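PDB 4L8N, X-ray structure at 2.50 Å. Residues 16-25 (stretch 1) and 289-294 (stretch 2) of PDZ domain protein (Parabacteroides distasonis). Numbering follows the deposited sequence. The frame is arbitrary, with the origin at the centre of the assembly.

Stretch 1, residues 16-25: YDISQSKNWG
Stretch 2, residues 289-294: YPYTKY

A strand end with its following loop and an irregular segment, far apart in sequence, can be fastened together without sharing a β-sheet when aromatic residues supply much of the area and a few polar atoms add directional bonds. The contact between residues 16-25 and 289-294 of this PDZ domain protein, 379 Å² summed over both sides, illustrates the principle. Stretch 1 ends a strand at Ile18 and continues as loop; stretch 2 has no regular secondary structure. The register is marked by two close approaches, Trp24 CA to Tyr291 CA at 5.8 Å and Ser21 CA to Thr292 CA at 6.7 Å, so the chains run antiparallel here, with Asp17 reaching Lys293 further along.

Tyr291 covers the most surface. Its backbone is extended (phi/psi -100/100), and although its CA-to-CB bond points sideways, chi1 t (-174°) with chi2 53° brings the ring nearer to stretch 1. Ser19 OG lies 3.5 Å from Tyr291 CE1, and Ser21 CB 4.1 Å from the same CE1. At the ring's edge, Tyr291 OH donates a hydrogen bond to Asp17 OD2 (2.9 Å). Asp17, in the strand at -124/158 with chi1 m (-85°), points toward stretch 2, and its OD2 also accepts from Lys293 NZ at 3.1 Å in a salt bridge. The lysine, p at chi1 and t thereafter, is nearly straight beyond CB, which lets its ammonium group reach the carboxylate. One carboxylate oxygen thus joins a neutral and a charged donor.

Trp24 builds the apolar half. At -147/109 with chi1 t (-164°) and chi2 -114°, its side chain meets Pro290, which follows a cis peptide bond and has phi/psi -92/-3 and a C-gamma endo pucker. Pro290 CG sits 3.4 Å from the centroid of the Trp24 six-membered ring, 11° off its normal: a CH-pi contact over the face, in which an aliphatic C-H lies over the electron-rich indole face, a contact largely of dispersion. Trp24 CD1 packs 3.7 Å from Tyr291 CB, while Trp24 CB approaches Pro290 O at 3.4 Å.

Internal bonds brace the loop that presents Trp24. Ser19 OG (chi1 t) donates to Trp24 O at 2.7 Å and accepts from Ser21 N at 3.2 Å; Ser21 OG (chi1 t) accepts from Asn23 N at 3.3 Å. Two waters complete the seam. One accepts from Gln20 N (2.8 Å) and donates to Tyr291 OH (2.7 Å); the other bonds to Ser21 OG (2.4 Å), donates to Pro290 O (2.5 Å) and accepts from Thr292 N (3.2 Å), linking the Ser21 side chain to the backbone of stretch 2; no direct hydrogen bond joins the two backbones.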

# COMPACT_ATOMS: atom_id res chain seq x y z
N TYR A 16 8.45 -17.77 -21.61
CA TYR A 16 9.56 -17.44 -20.71
C TYR A 16 9.91 -15.95 -20.71
O TYR A 16 9.47 -15.19 -21.59
CB TYR A 16 10.81 -18.26 -21.09
CG TYR A 16 11.49 -17.80 -22.36
CD1 TYR A 16 11.12 -18.31 -23.61
CD2 TYR A 16 12.55 -16.88 -22.32
CE1 TYR A 16 11.75 -17.89 -24.78
CE2 TYR A 16 13.16 -16.44 -23.49
CZ TYR A 16 12.77 -16.96 -24.72
OH TYR A 16 13.41 -16.56 -25.87
N ASP A 17 10.76 -15.56 -19.76
CA ASP A 17 11.37 -14.25 -19.60
C ASP A 17 12.86 -14.38 -19.56
O ASP A 17 13.36 -15.42 -19.15
CB ASP A 17 10.94 -13.64 -18.26
CG ASP A 17 9.63 -12.90 -18.19
OD1 ASP A 17 9.09 -12.53 -19.26
OD2 ASP A 17 9.17 -12.64 -17.06
N ILE A 18 13.60 -13.31 -19.87
CA ILE A 18 15.02 -13.29 -19.56
C ILE A 18 15.00 -12.57 -18.20
O ILE A 18 14.69 -11.38 -18.14
CB ILE A 18 15.95 -12.68 -20.65
CG1 ILE A 18 16.14 -13.68 -21.81
CG2 ILE A 18 17.33 -12.31 -20.08
CD1 ILE A 18 15.29 -13.44 -22.97
N SER A 19 15.13 -13.36 -17.11
CA SER A 19 15.04 -12.92 -15.71
C SER A 19 15.93 -11.74 -15.38
O SER A 19 17.12 -11.72 -15.70
CB SER A 19 15.36 -14.06 -14.75
OG SER A 19 15.43 -13.63 -13.41
N GLN A 20 15.31 -10.76 -14.71
CA GLN A 20 15.93 -9.54 -14.22
C GLN A 20 16.08 -9.63 -12.69
O GLN A 20 16.71 -8.77 -12.09
CB GLN A 20 15.12 -8.29 -14.65
CG GLN A 20 15.17 -7.98 -16.17
CD GLN A 20 16.56 -8.05 -16.79
OE1 GLN A 20 16.83 -8.84 -17.70
NE2 GLN A 20 17.50 -7.24 -16.27
N SER A 21 15.55 -10.72 -12.09
CA SER A 21 15.64 -11.01 -10.65
C SER A 21 17.05 -11.40 -10.28
O SER A 21 17.64 -12.24 -10.94
CB SER A 21 14.67 -12.13 -10.27
OG SER A 21 15.02 -12.71 -9.02
N LYS A 22 17.57 -10.81 -9.20
CA LYS A 22 18.93 -11.07 -8.71
C LYS A 22 19.04 -12.39 -7.95
O LYS A 22 20.14 -12.92 -7.80
CB LYS A 22 19.43 -9.92 -7.78
CG LYS A 22 19.33 -8.50 -8.36
CD LYS A 22 20.37 -8.18 -9.45
CE LYS A 22 20.01 -6.94 -10.26
NZ LYS A 22 20.91 -6.76 -11.43
N ASN A 23 17.90 -12.93 -7.48
CA ASN A 23 17.88 -14.13 -6.65
C ASN A 23 17.36 -15.38 -7.36
O ASN A 23 17.34 -16.46 -6.75
CB ASN A 23 17.02 -13.85 -5.42
CG ASN A 23 17.39 -12.56 -4.73
OD1 ASN A 23 16.77 -11.52 -4.96
ND2 ASN A 23 18.45 -12.57 -3.95
N TRP A 24 16.97 -15.27 -8.63
CA TRP A 24 16.45 -16.40 -9.40
C TRP A 24 16.80 -16.31 -10.86
O TRP A 24 16.24 -15.47 -11.57
CB TRP A 24 14.93 -16.54 -9.25
CG TRP A 24 14.44 -17.89 -9.70
CD1 TRP A 24 13.63 -18.15 -10.77
CD2 TRP A 24 14.85 -19.16 -9.19
NE1 TRP A 24 13.47 -19.50 -10.92
CE2 TRP A 24 14.21 -20.15 -9.98
CE3 TRP A 24 15.67 -19.57 -8.13
CZ2 TRP A 24 14.33 -21.51 -9.71
CZ3 TRP A 24 15.80 -20.92 -7.87
CH2 TRP A 24 15.12 -21.88 -8.64
N GLY A 25 17.72 -17.19 -11.29
CA GLY A 25 18.18 -17.31 -12.67
C GLY A 25 18.44 -16.00 -13.38
O GLY A 25 17.89 -15.78 -14.46
N TYR A 289 7.47 -16.93 -5.38
CA TYR A 289 8.61 -17.59 -4.75
C TYR A 289 9.03 -18.79 -5.61
O TYR A 289 8.21 -19.69 -5.81
CB TYR A 289 8.37 -18.01 -3.28
CG TYR A 289 9.69 -18.40 -2.64
CD1 TYR A 289 10.60 -17.42 -2.22
CD2 TYR A 289 10.11 -19.73 -2.62
CE1 TYR A 289 11.86 -17.77 -1.73
CE2 TYR A 289 11.38 -20.09 -2.14
CZ TYR A 289 12.25 -19.10 -1.68
OH TYR A 289 13.50 -19.42 -1.20
N PRO A 290 10.26 -18.85 -6.19
CA PRO A 290 11.41 -17.94 -6.04
C PRO A 290 11.50 -16.80 -7.07
O PRO A 290 12.42 -15.98 -6.98
CB PRO A 290 12.59 -18.89 -6.22
CG PRO A 290 12.10 -19.90 -7.20
CD PRO A 290 10.62 -20.02 -7.01
N TYR A 291 10.59 -16.75 -8.05
CA TYR A 291 10.67 -15.75 -9.10
C TYR A 291 9.72 -14.58 -8.84
O TYR A 291 8.53 -14.66 -9.12
CB TYR A 291 10.43 -16.40 -10.46
CG TYR A 291 10.63 -15.47 -11.64
CD1 TYR A 291 11.81 -14.74 -11.79
CD2 TYR A 291 9.66 -15.35 -12.63
CE1 TYR A 291 12.00 -13.90 -12.88
CE2 TYR A 291 9.84 -14.51 -13.73
CZ TYR A 291 11.01 -13.79 -13.85
OH TYR A 291 11.19 -12.97 -14.95
N THR A 292 10.28 -13.48 -8.30
CA THR A 292 9.61 -12.22 -7.98
C THR A 292 9.91 -11.18 -9.05
O THR A 292 11.07 -10.81 -9.24
CB THR A 292 10.06 -11.73 -6.57
OG1 THR A 292 9.73 -12.69 -5.57
CG2 THR A 292 9.44 -10.40 -6.19
N LYS A 293 8.87 -10.70 -9.76
CA LYS A 293 9.05 -9.62 -10.72
C LYS A 293 8.15 -8.39 -10.39
O LYS A 293 8.47 -7.29 -10.83
CB LYS A 293 8.94 -10.07 -12.19
CG LYS A 293 7.68 -10.76 -12.66
CD LYS A 293 7.71 -10.83 -14.20
CE LYS A 293 6.66 -11.76 -14.78
NZ LYS A 293 6.41 -11.49 -16.22
N TYR A 294 7.12 -8.55 -9.54
CA TYR A 294 6.23 -7.45 -9.09
C TYR A 294 6.34 -7.21 -7.60
O TYR A 294 6.00 -8.09 -6.81
CB TYR A 294 4.76 -7.72 -9.46
CG TYR A 294 4.57 -7.80 -10.95
CD1 TYR A 294 4.56 -6.65 -11.74
CD2 TYR A 294 4.51 -9.03 -11.60
CE1 TYR A 294 4.47 -6.72 -13.12
CE2 TYR A 294 4.41 -9.11 -12.99
CZ TYR A 294 4.38 -7.95 -13.74
OH TYR A 294 4.27 -8.01 -15.11
O HOH W 1 12.58 -10.85 -14.15
O HOH W 2 13.36 -13.75 -7.55